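Local coordinates for glucosidase 2 subunit beta (Schizosaccharomyces pombe, PDB 4XQM), which serves as the non-catalytic partner of the glucosidase that trims glucose from immature N-glycans in the endoplasmic reticulum, recognising their mannose units through its MRH lectin domain, at residues 2-5 and 6-9; 11-15 and 16-20; 25-29 and 30-34; 77-80 and 81-84. All coordinates share one frame; numbering follows the deposited sequence.

Contact 1 (2-5 and 6-9); sequences RAIK and GMET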
loop_
_atom_site.group_PDB
_atom_site.type_symbol
_atom_site.label_atom_id
_atom_site.label_comp_id
_atom_site.label_asym_id
_atom_site.label_seq_id
_atom_site.Cartn_x
_atom_site.Cartn_y
_atom_site.Cartn_z
ATOM N N ARG A 2 2.812 -9.458 14.271
ATOM C CA ARG A 2 1.423 -9.782 14.540
ATOM C C ARG A 2 0.668 -8.719 15.317
ATOM O O ARG A 2 -0.558 -8.786 15.409
ATOM C CB ARG A 2 1.297 -11.155 15.202
ATOM C CG ARG A 2 1.678 -12.283 14.252
ATOM C CD ARG A 2 1.397 -13.640 14.856
ATOM N NE ARG A 2 1.882 -14.717 14.000
ATOM C CZ ARG A 2 1.209 -15.207 12.964
ATOM N NH1 ARG A 2 0.016 -14.700 12.645
ATOM N NH2 ARG A 2 1.726 -16.195 12.244
ATOM N N ALA A 3 1.381 -7.732 15.854
ATOM C CA ALA A 3 0.702 -6.592 16.452
ATOM C C ALA A 3 0.232 -5.679 15.332
ATOM O O ALA A 3 -0.566 -4.769 15.558
ATOM C CB ALA A 3 1.613 -5.828 17.388
ATOM N N ILE A 4 0.738 -5.891 14.121
ATOM C CA ILE A 4 0.265 -5.060 13.024
ATOM C C ILE A 4 -0.129 -5.781 11.742
ATOM O O ILE A 4 -0.805 -5.187 10.900
ATOM C CB ILE A 4 1.224 -3.937 12.674
ATOM C CG1 ILE A 4 2.435 -4.489 11.950
ATOM C CG2 ILE A 4 1.626 -3.125 13.916
ATOM C CD1 ILE A 4 3.003 -3.475 11.013
ATOM N N LYS A 5 0.280 -7.033 11.568
ATOM C CA LYS A 5 -0.204 -7.785 10.402
ATOM C C LYS A 5 -1.731 -7.831 10.385
ATOM O O LYS A 5 -2.378 -8.203 11.381
ATOM C CB LYS A 5 0.346 -9.212 10.373
ATOM C CG LYS A 5 -0.163 -10.042 9.177
ATOM C CD LYS A 5 0.605 -11.354 9.041
ATOM C CE LYS A 5 0.114 -12.177 7.851
ATOM N NZ LYS A 5 -1.291 -12.645 8.033
ATOM N N GLY A 6 -2.310 -7.451 9.250
ATOM C CA GLY A 6 -3.754 -7.450 9.107
ATOM C C GLY A 6 -4.395 -6.108 9.398
ATOM O O GLY A 6 -5.591 -5.922 9.169
ATOM N N MET A 7 -3.614 -5.164 9.915
ATOM C CA MET A 7 -4.126 -3.820 10.154
ATOM C C MET A 7 -4.472 -3.151 8.819
ATOM O O MET A 7 -3.643 -3.103 7.900
ATOM C CB MET A 7 -3.084 -3.004 10.905
ATOM C CG MET A 7 -3.514 -1.605 11.285
ATOM S SD MET A 7 -2.228 -0.810 12.280
ATOM C CE MET A 7 -2.091 -1.934 13.660
ATOM N N GLU A 8 -5.706 -2.663 8.712
ATOM C CA GLU A 8 -6.229 -2.122 7.451
ATOM C C GLU A 8 -6.457 -0.610 7.500
ATOM O O GLU A 8 -7.036 -0.089 8.459
ATOM C CB GLU A 8 -7.552 -2.818 7.107
ATOM C CG GLU A 8 -8.352 -2.171 5.982
ATOM C CD GLU A 8 -9.716 -2.811 5.806
ATOM O OE1 GLU A 8 -9.773 -4.031 5.540
ATOM O OE2 GLU A 8 -10.733 -2.093 5.953
ATOM N N THR A 9 -6.019 0.086 6.452
ATOM C CA THR A 9 -6.317 1.510 6.288
ATOM C C THR A 9 -6.942 1.707 4.905
ATOM O O THR A 9 -6.453 1.147 3.918
ATOM C CB THR A 9 -5.041 2.360 6.388
ATOM O OG1 THR A 9 -4.371 2.071 7.627
ATOM C CG2 THR A 9 -5.369 3.848 6.341
#
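Ile4 and Met7 are the ends of a type II beta turn, with Lys5 and Gly6 at its corners. The turn is closed by one backbone hydrogen bond, from Met7 N to Ile4 O at 3.0 Å. The N-H meets the oxygen from above the carbonyl plane, 40° out of it. Gly6 has a positive phi of 95°, a backbone setting that suits glycine. The side chains of Ile4 and Met7 meet on one side of the turn. Met7 has CG anti to its backbone N (chi1 -177°) and bends at its last torsion, which brings the methyl back towards Ile4. CE then lies 3.9 Å from Ile4 CG2. The same methyl is 3.7 Å from Ala3 O. Met7 CB sits beside the bonded carbonyl, 3.2 Å from Ile4 O. Lys5 runs the other way and forms a salt bridge with Glu24. Ile4 also touches Tyr23 and Ala91, and Met7 rests on Ser89 of strand 82-89. Gly6 and Met7 both make backbone bonds to Phe22. This is a surface beta turn that leads the N-terminal loop into strand 8-13, an outermost strand of the MRH domain's sheet.

Contact 2 (11-15 and 16-20); sequences REIGG and YTYKV. With MAN (alpha-D-mannopyranose), chain B.
The Tyr16 ring has Ile13 O at its edge, near the ring plane, with CD2 3.4 Å from that oxygen. Mannose O1 comes in obliquely at the far end of the ring and shares a hydrogen bond with Tyr16 OH at 3.0 Å. The Tyr18 ring turns an edge to the neighbouring strand: Arg11 O and Ile13 O lie near its plane, and CE2 packs 3.9 Å from Ile13 CB. Its hydroxyl is hydrogen-bonded to Gln28 NE2. The guanidinium of Arg11 has Ile13 CG1 over one face, offset toward the rim, while NH1 bonds to Ile72 O. All four of these side chains lie on one face of the sheet. Glu12 and Thr17 are on the other. The bend at the second torsion of Glu12 (-92°) brings the carboxylate back to the turn. There OE2 accepts the N-H of Gly15 at 2.7 Å, on the anti side, tilted out of the carboxylate plane. A water joins Gly15 O to Thr17 OG1. Two pairs of backbone bonds hold the strands, Arg11 with Tyr18 and Ile13 with Tyr16. Between them Glu12 CA makes a C-H...O contact with Tyr16 O at 3.1 Å. Gly14 and Gly15, both with positive phi, form the corners. This is a two-residue beta hairpin with a type I' turn, and Tyr16, the last residue of the turn and the first of strand 16-21, reaches the mannose pocket.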
loop_
_atom_site.group_PDB
_atom_site.type_symbol
_atom_site.label_atom_id
_atom_site.label_comp_id
_atom_site.label_asym_id
_atom_site.label_seq_id
_atom_site.Cartn_x
_atom_site.Cartn_y
_atom_site.Cartn_z
ATOM N N ARG A 11 -8.772 4.599 2.044
ATOM C CA ARG A 11 -9.079 5.973 1.646
ATOM C C ARG A 11 -9.567 5.996 0.214
ATOM O O ARG A 11 -8.999 5.320 -0.666
ATOM C CB ARG A 11 -7.855 6.889 1.786
ATOM C CG ARG A 11 -8.161 8.344 1.419
ATOM C CD ARG A 11 -6.988 9.262 1.660
ATOM N NE ARG A 11 -7.234 10.592 1.081
ATOM C CZ ARG A 11 -6.288 11.491 0.835
ATOM N NH1 ARG A 11 -5.027 11.213 1.124
ATOM N NH2 ARG A 11 -6.609 12.662 0.281
ATOM N N GLU A 12 -10.613 6.778 -0.029
ATOM C CA GLU A 12 -11.038 7.019 -1.399
ATOM C C GLU A 12 -10.214 8.141 -2.014
ATOM O O GLU A 12 -10.155 9.244 -1.471
ATOM C CB GLU A 12 -12.527 7.346 -1.482
ATOM C CG GLU A 12 -13.004 7.539 -2.920
ATOM C CD GLU A 12 -12.947 8.999 -3.377
ATOM O OE1 GLU A 12 -13.537 9.856 -2.681
ATOM O OE2 GLU A 12 -12.310 9.289 -4.425
ATOM N N ILE A 13 -9.563 7.831 -3.135
ATOM C CA ILE A 13 -8.809 8.808 -3.910
ATOM C C ILE A 13 -9.169 8.677 -5.395
ATOM O O ILE A 13 -9.031 7.599 -5.978
ATOM C CB ILE A 13 -7.282 8.601 -3.743
ATOM C CG1 ILE A 13 -6.877 8.825 -2.278
ATOM C CG2 ILE A 13 -6.499 9.534 -4.672
ATOM C CD1 ILE A 13 -5.432 8.362 -1.963
ATOM N N GLY A 14 -9.627 9.773 -5.996
ATOM C CA GLY A 14 -9.930 9.787 -7.418
ATOM C C GLY A 14 -10.986 8.775 -7.842
ATOM O O GLY A 14 -10.981 8.325 -8.996
ATOM N N GLY A 15 -11.881 8.414 -6.922
ATOM C CA GLY A 15 -12.935 7.458 -7.232
ATOM C C GLY A 15 -12.598 6.044 -6.797
ATOM O O GLY A 15 -13.506 5.214 -6.635
ATOM N N TYR A 16 -11.310 5.767 -6.595
ATOM C CA TYR A 16 -10.876 4.442 -6.157
ATOM C C TYR A 16 -10.881 4.319 -4.645
ATOM O O TYR A 16 -10.473 5.241 -3.933
ATOM C CB TYR A 16 -9.433 4.162 -6.580
ATOM C CG TYR A 16 -9.104 4.315 -8.046
ATOM C CD1 TYR A 16 -9.508 3.368 -8.978
ATOM C CD2 TYR A 16 -8.334 5.383 -8.489
ATOM C CE1 TYR A 16 -9.165 3.497 -10.319
ATOM C CE2 TYR A 16 -7.990 5.520 -9.821
ATOM C CZ TYR A 16 -8.410 4.576 -10.729
ATOM O OH TYR A 16 -8.071 4.721 -12.053
ATOM N N THR A 17 -11.306 3.165 -4.151
ATOM C CA THR A 17 -11.104 2.859 -2.742
ATOM C C THR A 17 -9.778 2.118 -2.589
ATOM O O THR A 17 -9.650 0.951 -2.976
ATOM C CB THR A 17 -12.243 2.009 -2.151
ATOM O OG1 THR A 17 -13.482 2.728 -2.236
ATOM C CG2 THR A 17 -11.951 1.723 -0.700
ATOM N N TYR A 18 -8.783 2.801 -2.033
ATOM C CA TYR A 18 -7.501 2.159 -1.767
ATOM C C TYR A 18 -7.540 1.521 -0.394
ATOM O O TYR A 18 -8.041 2.117 0.562
ATOM C CB TYR A 18 -6.361 3.177 -1.851
ATOM C CG TYR A 18 -6.004 3.567 -3.269
ATOM C CD1 TYR A 18 -5.180 2.760 -4.051
ATOM C CD2 TYR A 18 -6.492 4.740 -3.831
ATOM C CE1 TYR A 18 -4.857 3.112 -5.363
ATOM C CE2 TYR A 18 -6.169 5.110 -5.139
ATOM C CZ TYR A 18 -5.346 4.300 -5.893
ATOM O OH TYR A 18 -5.027 4.655 -7.184
ATOM N N LYS A 19 -7.018 0.304 -0.304
ATOM C CA LYS A 19 -7.008 -0.436 0.943
ATOM C C LYS A 19 -5.636 -1.044 1.131
ATOM O O LYS A 19 -5.186 -1.851 0.305
ATOM C CB LYS A 19 -8.069 -1.528 0.909
ATOM C CG LYS A 19 -8.113 -2.425 2.121
ATOM C CD LYS A 19 -9.254 -3.428 1.940
ATOM C CE LYS A 19 -10.524 -2.735 1.415
ATOM N NZ LYS A 19 -11.601 -3.696 1.020
ATOM N N VAL A 20 -4.955 -0.622 2.194
ATOM C CA VAL A 20 -3.658 -1.185 2.546
ATOM C C VAL A 20 -3.836 -2.052 3.777
ATOM O O VAL A 20 -4.353 -1.587 4.796
ATOM C CB VAL A 20 -2.612 -0.092 2.871
ATOM C CG1 VAL A 20 -1.304 -0.725 3.357
ATOM C CG2 VAL A 20 -2.360 0.787 1.639
HETATM C C1 MAN B . -6.897 1.183 -13.677
HETATM C C2 MAN B . -6.207 1.452 -12.474
HETATM C C3 MAN B . -5.097 2.446 -12.847
HETATM C C4 MAN B . -4.269 1.906 -14.052
HETATM C C5 MAN B . -5.211 1.630 -15.234
HETATM C C6 MAN B . -4.531 0.937 -16.392
HETATM O O1 MAN B . -7.252 2.509 -13.935
HETATM O O2 MAN B . -5.648 0.274 -12.020
HETATM O O3 MAN B . -4.293 2.731 -11.734
HETATM O O4 MAN B . -3.328 2.858 -14.461
HETATM O O5 MAN B . -6.204 0.729 -14.769
HETATM O O6 MAN B . -5.410 1.022 -17.519
HETATM O O HOH W 1 -14.534 3.334 -4.860
#

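Contact 3 (25-29 and 30-34); sequences NVFQD and SILLG. With MAN (alpha-D-mannopyranose), chain B.
Asn25 meets Leu32 at the start of the first strand, with CB 3.9 Å from Leu32 CD1. Its CA also makes a C-H...O contact with Gly34 O. Val26 comes next and faces two residues. Its N-H bonds to Gly34 O, and its carbonyl accepts Leu33 N at 2.8 Å. This is a classic beta bulge, which shifts the register by one residue. Val26 CG1 packs against Leu33 CD2. Phe27 is on the opposite face of the sheet, where Leu32 CD1 lies over its ring. This CH-pi contact puts the methyl 4.2 Å from the ring centroid, offset toward the rim. Ser30 O is at the ring edge. Strands 25-28 and 31-40 form a beta hairpin of the MRH domain, and its turn end borders the mannose pocket. Gln28 closes the strand pairing through two backbone bonds with Ile31. Its CG is anti to the backbone N (chi1 177°), and the extended chain carries the amide to the sugar. OE1 accepts mannose O2 at 2.6 Å, and NE2 donates to mannose O3 at 3.1 Å, nearly straight at 171°. The two bonds fix which way round the amide lies. Ile31 CD1 lies 3.7 Å from Gln28 OE1, and Leu33 CD1 packs on Gln28 CB. Asp29 and Ser30 are the corners of the type II' turn. Asp29 OD1 accepts the N-H of Thr17 on the adjoining strand.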
loop_
_atom_site.group_PDB
_atom_site.type_symbol
_atom_site.label_atom_id
_atom_site.label_comp_id
_atom_site.label_asym_id
_atom_site.label_seq_id
_atom_site.Cartn_x
_atom_site.Cartn_y
_atom_site.Cartn_z
ATOM N N ASN A 25 -1.842 -7.450 1.848
ATOM C CA ASN A 25 -2.017 -7.002 0.467
ATOM C C ASN A 25 -2.494 -5.564 0.348
ATOM O O ASN A 25 -2.900 -4.950 1.337
ATOM C CB ASN A 25 -2.974 -7.942 -0.277
ATOM C CG ASN A 25 -4.090 -8.439 0.607
ATOM O OD1 ASN A 25 -4.606 -7.703 1.450
ATOM N ND2 ASN A 25 -4.464 -9.704 0.434
ATOM N N VAL A 26 -2.428 -5.036 -0.874
ATOM C CA VAL A 26 -2.958 -3.713 -1.187
ATOM C C VAL A 26 -3.942 -3.839 -2.336
ATOM O O VAL A 26 -3.660 -4.546 -3.307
ATOM C CB VAL A 26 -1.839 -2.750 -1.614
ATOM C CG1 VAL A 26 -2.418 -1.396 -1.967
ATOM C CG2 VAL A 26 -0.809 -2.612 -0.490
ATOM N N PHE A 27 -5.084 -3.159 -2.223
ATOM C CA PHE A 27 -6.099 -3.148 -3.288
ATOM C C PHE A 27 -6.489 -1.745 -3.744
ATOM O O PHE A 27 -6.387 -0.761 -2.984
ATOM C CB PHE A 27 -7.381 -3.860 -2.852
ATOM C CG PHE A 27 -7.216 -5.333 -2.628
ATOM C CD1 PHE A 27 -6.827 -5.807 -1.386
ATOM C CD2 PHE A 27 -7.486 -6.235 -3.644
ATOM C CE1 PHE A 27 -6.679 -7.167 -1.162
ATOM C CE2 PHE A 27 -7.336 -7.602 -3.427
ATOM C CZ PHE A 27 -6.931 -8.060 -2.186
ATOM N N GLN A 28 -6.956 -1.674 -4.988
ATOM C CA GLN A 28 -7.550 -0.473 -5.559
ATOM C C GLN A 28 -8.910 -0.931 -6.064
ATOM O O GLN A 28 -8.971 -1.664 -7.061
ATOM C CB GLN A 28 -6.699 0.017 -6.730
ATOM C CG GLN A 28 -7.258 1.238 -7.471
ATOM C CD GLN A 28 -6.643 1.383 -8.837
ATOM O OE1 GLN A 28 -6.823 0.516 -9.697
ATOM N NE2 GLN A 28 -5.911 2.477 -9.053
ATOM N N ASP A 29 -9.981 -0.518 -5.379
ATOM C CA ASP A 29 -11.295 -1.149 -5.554
ATOM C C ASP A 29 -11.098 -2.665 -5.439
ATOM O O ASP A 29 -10.499 -3.118 -4.460
ATOM C CB ASP A 29 -11.958 -0.714 -6.870
ATOM C CG ASP A 29 -12.333 0.755 -6.864
ATOM O OD1 ASP A 29 -12.623 1.274 -5.758
ATOM O OD2 ASP A 29 -12.362 1.385 -7.955
ATOM N N SER A 30 -11.547 -3.446 -6.420
ATOM C CA SER A 30 -11.359 -4.902 -6.333
ATOM C C SER A 30 -10.079 -5.422 -7.003
ATOM O O SER A 30 -9.870 -6.636 -7.112
ATOM C CB SER A 30 -12.582 -5.633 -6.886
ATOM O OG SER A 30 -13.673 -5.469 -5.997
ATOM N N ILE A 31 -9.220 -4.508 -7.441
ATOM C CA ILE A 31 -7.989 -4.883 -8.124
ATOM C C ILE A 31 -6.831 -5.086 -7.140
ATOM O O ILE A 31 -6.566 -4.217 -6.302
ATOM C CB ILE A 31 -7.602 -3.813 -9.169
ATOM C CG1 ILE A 31 -8.751 -3.585 -10.157
ATOM C CG2 ILE A 31 -6.329 -4.226 -9.903
ATOM C CD1 ILE A 31 -8.491 -2.442 -11.140
ATOM N N LEU A 32 -6.144 -6.229 -7.229
ATOM C CA LEU A 32 -4.965 -6.466 -6.398
ATOM C C LEU A 32 -3.783 -5.642 -6.904
ATOM O O LEU A 32 -3.354 -5.801 -8.055
ATOM C CB LEU A 32 -4.573 -7.950 -6.386
ATOM C CG LEU A 32 -3.281 -8.284 -5.619
ATOM C CD1 LEU A 32 -3.469 -8.070 -4.119
ATOM C CD2 LEU A 32 -2.857 -9.721 -5.890
ATOM N N LEU A 33 -3.255 -4.770 -6.044
ATOM C CA LEU A 33 -2.053 -4.004 -6.379
ATOM C C LEU A 33 -0.777 -4.767 -6.053
ATOM O O LEU A 33 0.270 -4.521 -6.644
ATOM C CB LEU A 33 -2.060 -2.657 -5.653
ATOM C CG LEU A 33 -2.542 -1.467 -6.483
ATOM C CD1 LEU A 33 -3.716 -1.823 -7.397
ATOM C CD2 LEU A 33 -2.838 -0.247 -5.624
ATOM N N GLY A 34 -0.851 -5.688 -5.101
ATOM C CA GLY A 34 0.308 -6.475 -4.743
ATOM C C GLY A 34 0.150 -7.186 -3.419
ATOM O O GLY A 34 -0.653 -6.772 -2.578
HETATM C C1 MAN B . -6.897 1.183 -13.677
HETATM C C2 MAN B . -6.207 1.452 -12.474
HETATM C C3 MAN B . -5.097 2.446 -12.847
HETATM C C4 MAN B . -4.269 1.906 -14.052
HETATM C C5 MAN B . -5.211 1.630 -15.234
HETATM C C6 MAN B . -4.531 0.937 -16.392
HETATM O O1 MAN B . -7.252 2.509 -13.935
HETATM O O2 MAN B . -5.648 0.274 -12.020
HETATM O O3 MAN B . -4.293 2.731 -11.734
HETATM O O4 MAN B . -3.328 2.858 -14.461
HETATM O O5 MAN B . -6.204 0.729 -14.769
HETATM O O6 MAN B . -5.410 1.022 -17.519
#

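Contact 4 (77-80 and 81-84); sequences EAQK and CEYL. With MAN (alpha-D-mannopyranose), chain B.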
loop_
_atom_site.group_PDB
_atom_site.type_symbol
_atom_site.label_atom_id
_atom_site.label_comp_id
_atom_site.label_asym_id
_atom_site.label_seq_id
_atom_site.Cartn_x
_atom_site.Cartn_y
_atom_site.Cartn_z
ATOM N N GLU A 77 0.802 7.432 -8.956
ATOM C CA GLU A 77 1.035 6.473 -10.025
ATOM C C GLU A 77 1.799 7.198 -11.116
ATOM O O GLU A 77 1.251 7.512 -12.164
ATOM C CB GLU A 77 -0.283 5.906 -10.556
ATOM C CG GLU A 77 -0.092 4.731 -11.516
ATOM C CD GLU A 77 -1.403 4.132 -12.029
ATOM O OE1 GLU A 77 -2.501 4.588 -11.624
ATOM O OE2 GLU A 77 -1.330 3.183 -12.839
ATOM N N ALA A 78 3.066 7.486 -10.841
ATOM C CA ALA A 78 3.919 8.191 -11.790
ATOM C C ALA A 78 4.178 7.347 -13.044
ATOM O O ALA A 78 4.143 7.861 -14.167
ATOM C CB ALA A 78 5.225 8.587 -11.127
ATOM N N GLN A 79 4.436 6.056 -12.853
ATOM C CA GLN A 79 4.564 5.137 -13.979
ATOM C C GLN A 79 3.344 4.236 -13.957
ATOM O O GLN A 79 2.882 3.866 -12.878
ATOM C CB GLN A 79 5.838 4.290 -13.863
ATOM C CG GLN A 79 7.137 5.048 -14.108
ATOM C CD GLN A 79 7.464 6.046 -13.009
ATOM O OE1 GLN A 79 7.745 5.668 -11.868
ATOM N NE2 GLN A 79 7.426 7.332 -13.350
ATOM N N LYS A 80 2.822 3.889 -15.133
ATOM C CA LYS A 80 1.608 3.076 -15.224
ATOM C C LYS A 80 1.717 1.794 -14.395
ATOM O O LYS A 80 2.674 1.014 -14.540
ATOM C CB LYS A 80 1.289 2.728 -16.684
ATOM C CG LYS A 80 0.012 1.916 -16.853
ATOM C CD LYS A 80 -0.152 1.416 -18.302
ATOM C CE LYS A 80 -0.303 2.574 -19.288
ATOM N NZ LYS A 80 -1.660 3.216 -19.238
ATOM N N CYS A 81 0.753 1.625 -13.489
ATOM C CA CYS A 81 0.603 0.432 -12.655
ATOM C C CYS A 81 1.737 0.185 -11.668
ATOM O O CYS A 81 1.926 -0.933 -11.176
ATOM C CB CYS A 81 0.267 -0.796 -13.512
ATOM S SG CYS A 81 -1.421 -0.675 -14.135
ATOM N N GLU A 82 2.464 1.256 -11.358
ATOM C CA GLU A 82 3.433 1.255 -10.272
ATOM C C GLU A 82 2.951 2.318 -9.282
ATOM O O GLU A 82 2.918 3.505 -9.610
ATOM C CB GLU A 82 4.837 1.592 -10.806
ATOM C CG GLU A 82 5.339 0.679 -11.935
ATOM C CD GLU A 82 6.681 1.125 -12.519
ATOM O OE1 GLU A 82 7.473 1.773 -11.795
ATOM O OE2 GLU A 82 6.946 0.831 -13.709
ATOM N N TYR A 83 2.557 1.898 -8.082
ATOM C CA TYR A 83 1.923 2.808 -7.144
ATOM C C TYR A 83 2.864 3.143 -5.990
ATOM O O TYR A 83 3.460 2.247 -5.390
ATOM C CB TYR A 83 0.637 2.183 -6.606
ATOM C CG TYR A 83 -0.316 1.775 -7.711
ATOM C CD1 TYR A 83 -0.170 0.551 -8.367
ATOM C CD2 TYR A 83 -1.336 2.622 -8.117
ATOM C CE1 TYR A 83 -1.032 0.181 -9.394
ATOM C CE2 TYR A 83 -2.207 2.268 -9.143
ATOM C CZ TYR A 83 -2.046 1.044 -9.776
ATOM O OH TYR A 83 -2.902 0.677 -10.797
ATOM N N LEU A 84 3.012 4.429 -5.693
ATOM C CA LEU A 84 3.788 4.836 -4.525
ATOM C C LEU A 84 2.797 5.358 -3.495
ATOM O O LEU A 84 2.082 6.330 -3.748
ATOM C CB LEU A 84 4.801 5.927 -4.894
ATOM C CG LEU A 84 5.780 5.563 -6.009
ATOM C CD1 LEU A 84 6.782 6.697 -6.207
ATOM C CD2 LEU A 84 6.491 4.274 -5.675
HETATM C C1 MAN B . -6.897 1.183 -13.677
HETATM C C2 MAN B . -6.207 1.452 -12.474
HETATM C C3 MAN B . -5.097 2.446 -12.847
HETATM C C4 MAN B . -4.269 1.906 -14.052
HETATM C C5 MAN B . -5.211 1.630 -15.234
HETATM C C6 MAN B . -4.531 0.937 -16.392
HETATM O O1 MAN B . -7.252 2.509 -13.935
HETATM O O2 MAN B . -5.648 0.274 -12.020
HETATM O O3 MAN B . -4.293 2.731 -11.734
HETATM O O4 MAN B . -3.328 2.858 -14.461
HETATM O O5 MAN B . -6.204 0.729 -14.769
HETATM O O6 MAN B . -5.410 1.022 -17.519
HETATM O O HOH W 2 5.007 5.229 -10.292
HETATM O O HOH W 3 7.344 3.878 -10.071
HETATM O O HOH W 4 4.979 1.174 -15.901
#
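The mannose pocket of the MRH domain takes Glu77, Cys81 and Tyr83 from the end of strand 71-77, the turn after it and the start of strand 82-89. Glu77 extends fully from the backbone, with CG anti to its N (chi1 -171°), and its carboxylate grips two sugar hydroxyls. OE1 accepts mannose O3 at 2.6 Å, and OE2 accepts mannose O4 at 2.6 Å. OE2 also takes the N-H of Cys81 at 2.7 Å, through its anti lone pair. Tyr83 lies alongside Glu77 and points the same way, its ring turned 39° from the carboxylate plane. Tyr83 OH donates to mannose O3 at 2.7 Å, and that oxygen sits in the plane of the ring, at its edge. Arg58 is hydrogen-bonded to Tyr83 OH and, by NH2, to the sugar. Cys81 SG lies 3.8 Å from mannose C4 and is joined to Cys52 by a disulfide. A type II turn from Gln79 to Glu82 shapes the connection, closed by Glu82 N to Gln79 O at 3.0 Å. The side chains of Gln79 and Glu82 cross at an angle, with Gln79 CB 3.5 Å from Glu82 CD. Waters link Gln79 to Glu82, and another joins Lys80 O to Glu82 OE2. Mannose O3 thus donates to Glu77 while accepting a hydrogen bond from Tyr83 OH. The Cys81 N-H fixes one end of the Glu77 carboxylate, so the turn backbone acts as a second shell. Together these bonds are consistent with recognition of O3 and O4, and the Cys81 N-H would tend to favour a charged carboxylate.

In the fold
Contacts 1 and 2 are surface contacts, while contacts 3 and 4 are partly buried. Contacts 1 and 2 share strand 8-13 and meet where Thr9 N bonds to Val20 O. Contacts 2 and 3 are neighbouring hairpins, joined by backbone bonding of Lys19 to Phe27. Contact 4 comes from the other end of the sheet order, yet Tyr83 packs on Leu33 and Gln28 of contact 3. Contact 1 lies about 24 Å from contact 4, centre to centre, and touches no sugar; its side-chain contact is apolar. The other three converge on one mannose: contact 2 offers a hydroxyl, contact 3 an amide, contact 4 a carboxylate and a hydroxyl.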